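PDB 2OOL: sensor protein from Rhodopseudomonas palustris, which senses light through a bound biliverdin chromophore, carried by this PAS-GAF part, and probably relays the signal as a histidine kinase through its remaining domains. Local coordinates for residues Tyr81-Ser86 / Arg106-Val110; Phe145-Val149 / Glu172-Ile176. All coordinates share one frame; numbering follows the deposited sequence.

The two contacts lie in different parts of the chain and do not touch: their centres are 31 Å apart and their nearest atoms about 15 Å. Contact 1 belongs to the PAS fold and joins a loop and the start of helix 84-94 to an outermost sheet strand. Contact 2 joins two antiparallel helices, 142-157 and 162-177, the second belonging to the GAF domain. Both are partly buried. Contact 1 buries more surface (391 against 223 Å²) and rests on two backbone bonds and a third accepted by a serine hydroxyl. In contact 2 the helix backbones bond within themselves, and the meeting depends on side chains: a serine, a carboxylate, and an aromatic edge against isoleucine.

Contact 1: Tyr81-Ser86 / Arg106-Val110; sequences YLTAAS and RLDVV
Leu82 and Val109 form the single antiparallel bridge by which the loop before helix 84-94 joins strand 105-111 of the PAS-fold sheet. They are a non-hydrogen-bonded pair, 4.5 Å apart at their CA atoms, and the flanking bonds establish it. Val110 N gives its hydrogen to Tyr81 O at 2.9 Å, approaching from above the carbonyl plane. Thr83 N gives its own to Asp108 O at 3.1 Å, almost in line with that carbonyl bond (160° at the oxygen). Beyond the bridge, Ser86 takes over. Its OG accepts Asp108 N at 2.9 Å with a nearly straight N-H (168°), and it reaches the strand because chi1 of -71° turns it away from the carbonyl carbon. The same oxygen is hydrogen-bonded to Thr83 OG1, 3.0 Å away, which ties the N-cap residue of the helix to the residue that holds the strand. A water then joins Thr83 OG1, at 2.6 Å, to Asp108 OD2, at 2.8 Å. The other carboxylate oxygen, Asp108 OD1, takes the salt bridge from Arg106 NE at 2.9 Å. Carbon contacts complete the interface: Thr83 CG2 meets Asp108 CB and Val110 CG2, Leu82 CD2 nears Val109 CG2, and Leu107 CD2 lies against Ser86 CB and Ser86 O. On its other edge the strand pairs with 114-125, while Leu107 and Val109 lean on strand 128-134 and Tyr81 on helix 62-66.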
# COMPACT_ATOMS: atom_id res chain seq x y z
N TYR A 81 18.22 28.16 4.00
CA TYR A 81 18.84 27.07 3.25
C TYR A 81 17.84 26.15 2.56
O TYR A 81 18.21 25.08 2.11
CB TYR A 81 19.68 26.24 4.18
CG TYR A 81 20.56 27.04 5.06
CD1 TYR A 81 20.17 27.30 6.37
CD2 TYR A 81 21.78 27.53 4.61
CE1 TYR A 81 20.95 28.06 7.20
CE2 TYR A 81 22.59 28.29 5.44
CZ TYR A 81 22.16 28.55 6.74
OH TYR A 81 22.91 29.30 7.63
N LEU A 82 16.57 26.55 2.51
CA LEU A 82 15.54 25.81 1.83
C LEU A 82 15.06 26.65 0.66
O LEU A 82 15.26 27.85 0.64
CB LEU A 82 14.36 25.53 2.74
CG LEU A 82 14.60 24.83 4.08
CD1 LEU A 82 13.31 24.68 4.84
CD2 LEU A 82 15.25 23.44 3.83
N THR A 83 14.43 26.01 -0.31
CA THR A 83 13.76 26.73 -1.39
C THR A 83 12.50 27.32 -0.79
O THR A 83 12.06 26.88 0.25
CB THR A 83 13.38 25.78 -2.58
OG1 THR A 83 12.45 24.78 -2.14
CG2 THR A 83 14.63 25.08 -3.11
N ALA A 84 11.92 28.30 -1.45
CA ALA A 84 10.69 28.94 -1.00
C ALA A 84 9.58 27.94 -0.82
O ALA A 84 9.00 27.88 0.25
CB ALA A 84 10.27 30.03 -1.99
N ALA A 85 9.30 27.12 -1.83
CA ALA A 85 8.29 26.05 -1.69
C ALA A 85 8.53 25.14 -0.49
O ALA A 85 7.57 24.71 0.13
CB ALA A 85 8.22 25.21 -2.96
N SER A 86 9.80 24.82 -0.19
CA SER A 86 10.15 23.89 0.89
C SER A 86 9.98 24.59 2.25
O SER A 86 9.49 23.97 3.18
CB SER A 86 11.59 23.37 0.76
OG SER A 86 11.70 22.46 -0.34
N ARG A 106 8.74 16.54 1.33
CA ARG A 106 9.87 16.78 0.43
C ARG A 106 10.45 18.12 0.76
O ARG A 106 9.74 19.09 0.81
CB ARG A 106 9.46 16.74 -1.04
CG ARG A 106 10.69 16.95 -2.02
CD ARG A 106 10.41 17.89 -3.18
NE ARG A 106 11.57 17.87 -4.05
CZ ARG A 106 11.59 17.44 -5.31
NH1 ARG A 106 10.49 17.03 -5.98
NH2 ARG A 106 12.77 17.44 -5.91
N LEU A 107 11.75 18.16 0.99
CA LEU A 107 12.47 19.38 1.23
C LEU A 107 13.69 19.43 0.31
O LEU A 107 14.43 18.43 0.18
CB LEU A 107 12.91 19.45 2.68
CG LEU A 107 11.79 19.56 3.76
CD1 LEU A 107 12.33 19.59 5.11
CD2 LEU A 107 10.91 20.76 3.55
N ASP A 108 13.87 20.58 -0.34
CA ASP A 108 14.99 20.90 -1.19
C ASP A 108 15.86 21.92 -0.47
O ASP A 108 15.37 23.01 -0.14
CB ASP A 108 14.48 21.46 -2.54
CG ASP A 108 13.73 20.38 -3.39
OD1 ASP A 108 14.02 19.20 -3.25
OD2 ASP A 108 12.85 20.69 -4.21
N VAL A 109 17.12 21.56 -0.24
CA VAL A 109 18.12 22.39 0.43
C VAL A 109 18.97 23.07 -0.65
O VAL A 109 19.39 22.41 -1.60
CB VAL A 109 19.05 21.50 1.29
CG1 VAL A 109 20.18 22.26 1.94
CG2 VAL A 109 18.23 20.73 2.32
N VAL A 110 19.18 24.39 -0.51
CA VAL A 110 20.02 25.16 -1.43
C VAL A 110 21.45 25.16 -0.88
O VAL A 110 21.68 25.66 0.21
CB VAL A 110 19.44 26.55 -1.63
CG1 VAL A 110 20.26 27.35 -2.64
CG2 VAL A 110 17.97 26.45 -2.08
O HOH W 1 11.50 23.09 -3.80

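Contact 2: Phe145-Val149 / Glu172-Ile176; sequences FFRSV and EVRRI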
# COMPACT_ATOMS: atom_id res chain seq x y z
N PHE A 145 4.31 -2.27 -5.88
CA PHE A 145 4.50 -2.19 -4.45
C PHE A 145 3.17 -2.21 -3.71
O PHE A 145 3.00 -3.03 -2.81
CB PHE A 145 5.25 -0.90 -4.14
CG PHE A 145 5.49 -0.65 -2.70
CD1 PHE A 145 6.51 -1.31 -2.04
CD2 PHE A 145 4.77 0.31 -2.02
CE1 PHE A 145 6.77 -1.04 -0.70
CE2 PHE A 145 5.04 0.61 -0.67
CZ PHE A 145 6.04 -0.08 -0.02
N PHE A 146 2.24 -1.33 -4.09
CA PHE A 146 0.92 -1.28 -3.45
C PHE A 146 0.17 -2.61 -3.58
O PHE A 146 -0.46 -3.08 -2.64
CB PHE A 146 0.04 -0.19 -4.06
CG PHE A 146 0.47 1.22 -3.76
CD1 PHE A 146 1.33 1.54 -2.72
CD2 PHE A 146 -0.04 2.26 -4.53
CE1 PHE A 146 1.69 2.87 -2.48
CE2 PHE A 146 0.30 3.55 -4.30
CZ PHE A 146 1.17 3.87 -3.27
N ARG A 147 0.24 -3.20 -4.77
CA ARG A 147 -0.42 -4.49 -5.02
C ARG A 147 0.12 -5.57 -4.09
O ARG A 147 -0.67 -6.29 -3.49
CB ARG A 147 -0.23 -4.89 -6.50
CG ARG A 147 -0.69 -6.27 -6.87
CD ARG A 147 -0.42 -6.50 -8.33
NE ARG A 147 1.00 -6.66 -8.60
CZ ARG A 147 1.61 -6.34 -9.76
NH1 ARG A 147 0.93 -5.80 -10.77
NH2 ARG A 147 2.91 -6.55 -9.89
N SER A 148 1.45 -5.65 -3.94
CA SER A 148 2.03 -6.67 -3.06
C SER A 148 1.63 -6.45 -1.60
O SER A 148 1.24 -7.40 -0.93
CB SER A 148 3.58 -6.80 -3.20
OG SER A 148 4.25 -5.67 -2.70
N VAL A 149 1.67 -5.21 -1.11
CA VAL A 149 1.19 -4.93 0.27
C VAL A 149 -0.29 -5.35 0.46
O VAL A 149 -0.65 -6.02 1.43
CB VAL A 149 1.43 -3.47 0.69
CG1 VAL A 149 0.70 -3.17 2.01
CG2 VAL A 149 2.93 -3.16 0.81
N GLU A 172 6.86 -11.00 2.65
CA GLU A 172 6.51 -9.71 2.04
C GLU A 172 7.50 -8.60 2.41
O GLU A 172 7.87 -7.78 1.58
CB GLU A 172 5.09 -9.27 2.41
CG GLU A 172 4.73 -7.81 1.93
CD GLU A 172 4.44 -7.72 0.43
OE1 GLU A 172 4.40 -8.76 -0.24
OE2 GLU A 172 4.20 -6.61 -0.09
N VAL A 173 7.92 -8.57 3.65
CA VAL A 173 8.94 -7.61 4.08
C VAL A 173 10.23 -7.80 3.27
O VAL A 173 10.87 -6.82 2.89
CB VAL A 173 9.18 -7.65 5.62
CG1 VAL A 173 10.48 -6.97 6.02
CG2 VAL A 173 8.03 -6.96 6.37
N ARG A 174 10.61 -9.05 2.97
CA ARG A 174 11.81 -9.28 2.19
C ARG A 174 11.61 -8.78 0.75
O ARG A 174 12.50 -8.16 0.18
CB ARG A 174 12.23 -10.75 2.17
CG ARG A 174 13.62 -10.92 1.63
CD ARG A 174 14.18 -12.36 1.78
NE ARG A 174 13.49 -13.38 0.98
CZ ARG A 174 13.76 -13.69 -0.29
NH1 ARG A 174 14.70 -13.04 -0.98
NH2 ARG A 174 13.08 -14.66 -0.88
N ARG A 175 10.43 -9.05 0.20
CA ARG A 175 10.02 -8.54 -1.12
C ARG A 175 10.25 -7.04 -1.31
O ARG A 175 10.75 -6.61 -2.34
CB ARG A 175 8.53 -8.80 -1.33
CG ARG A 175 8.12 -9.04 -2.78
CD ARG A 175 6.68 -9.55 -2.84
NE ARG A 175 6.60 -11.00 -2.66
CZ ARG A 175 5.99 -11.66 -1.66
NH1 ARG A 175 5.35 -11.04 -0.69
NH2 ARG A 175 6.00 -13.00 -1.68
N ILE A 176 9.89 -6.24 -0.31
CA ILE A 176 9.85 -4.80 -0.48
C ILE A 176 11.06 -4.09 0.08
O ILE A 176 11.25 -2.92 -0.22
CB ILE A 176 8.54 -4.20 0.09
CG1 ILE A 176 8.49 -4.35 1.61
CG2 ILE A 176 7.30 -4.91 -0.56
CD1 ILE A 176 7.23 -3.75 2.26
O HOH W 2 2.00 -9.96 -1.49
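Phe145 sets the edge of its ring against Ile176: CE1 lies 3.7 Å from Ile176 CB, which sits near the ring plane, and the two side chains cross at about a right angle. The contact belongs to an antiparallel helix pair, 142-157 and 162-177, whose local axes run at 173° and approach to 10.7 Å. Helix 162-177 is part of the GAF domain; with helices 142-157 and 308-332 it forms a helical layer whose 142-157 side meets the second subunit, where Phe145 packs on Arg150 of that chain. One turn along, the chemistry becomes polar. Ser148 OG lies between two oxygens, 2.8 Å from Glu172 OE2 and 2.9 Å from Phe145 O of its own helix, a placement set by chi1 at 69°. Glu172 reaches over by a bend at chi2 (76°), which carries its carboxylate beside the Ser148 backbone and Val149 CG2. There OE2 comes within 3.2 Å of Ser148 O, acceptor beside acceptor, and the nearby Val149 N is not aligned to bond it. Arg175 NH1 makes a salt bridge to the other oxygen, Glu172 OE1, on its anti side; the modelled 2.5 Å is short, and its exact length is doubtful. Ala313 of helix 308-332 touches both Phe145 and Ile176. A further link between the helices is a water that donates to Ser148 O at 2.7 Å and to Glu172 OE1 at 3.0 Å.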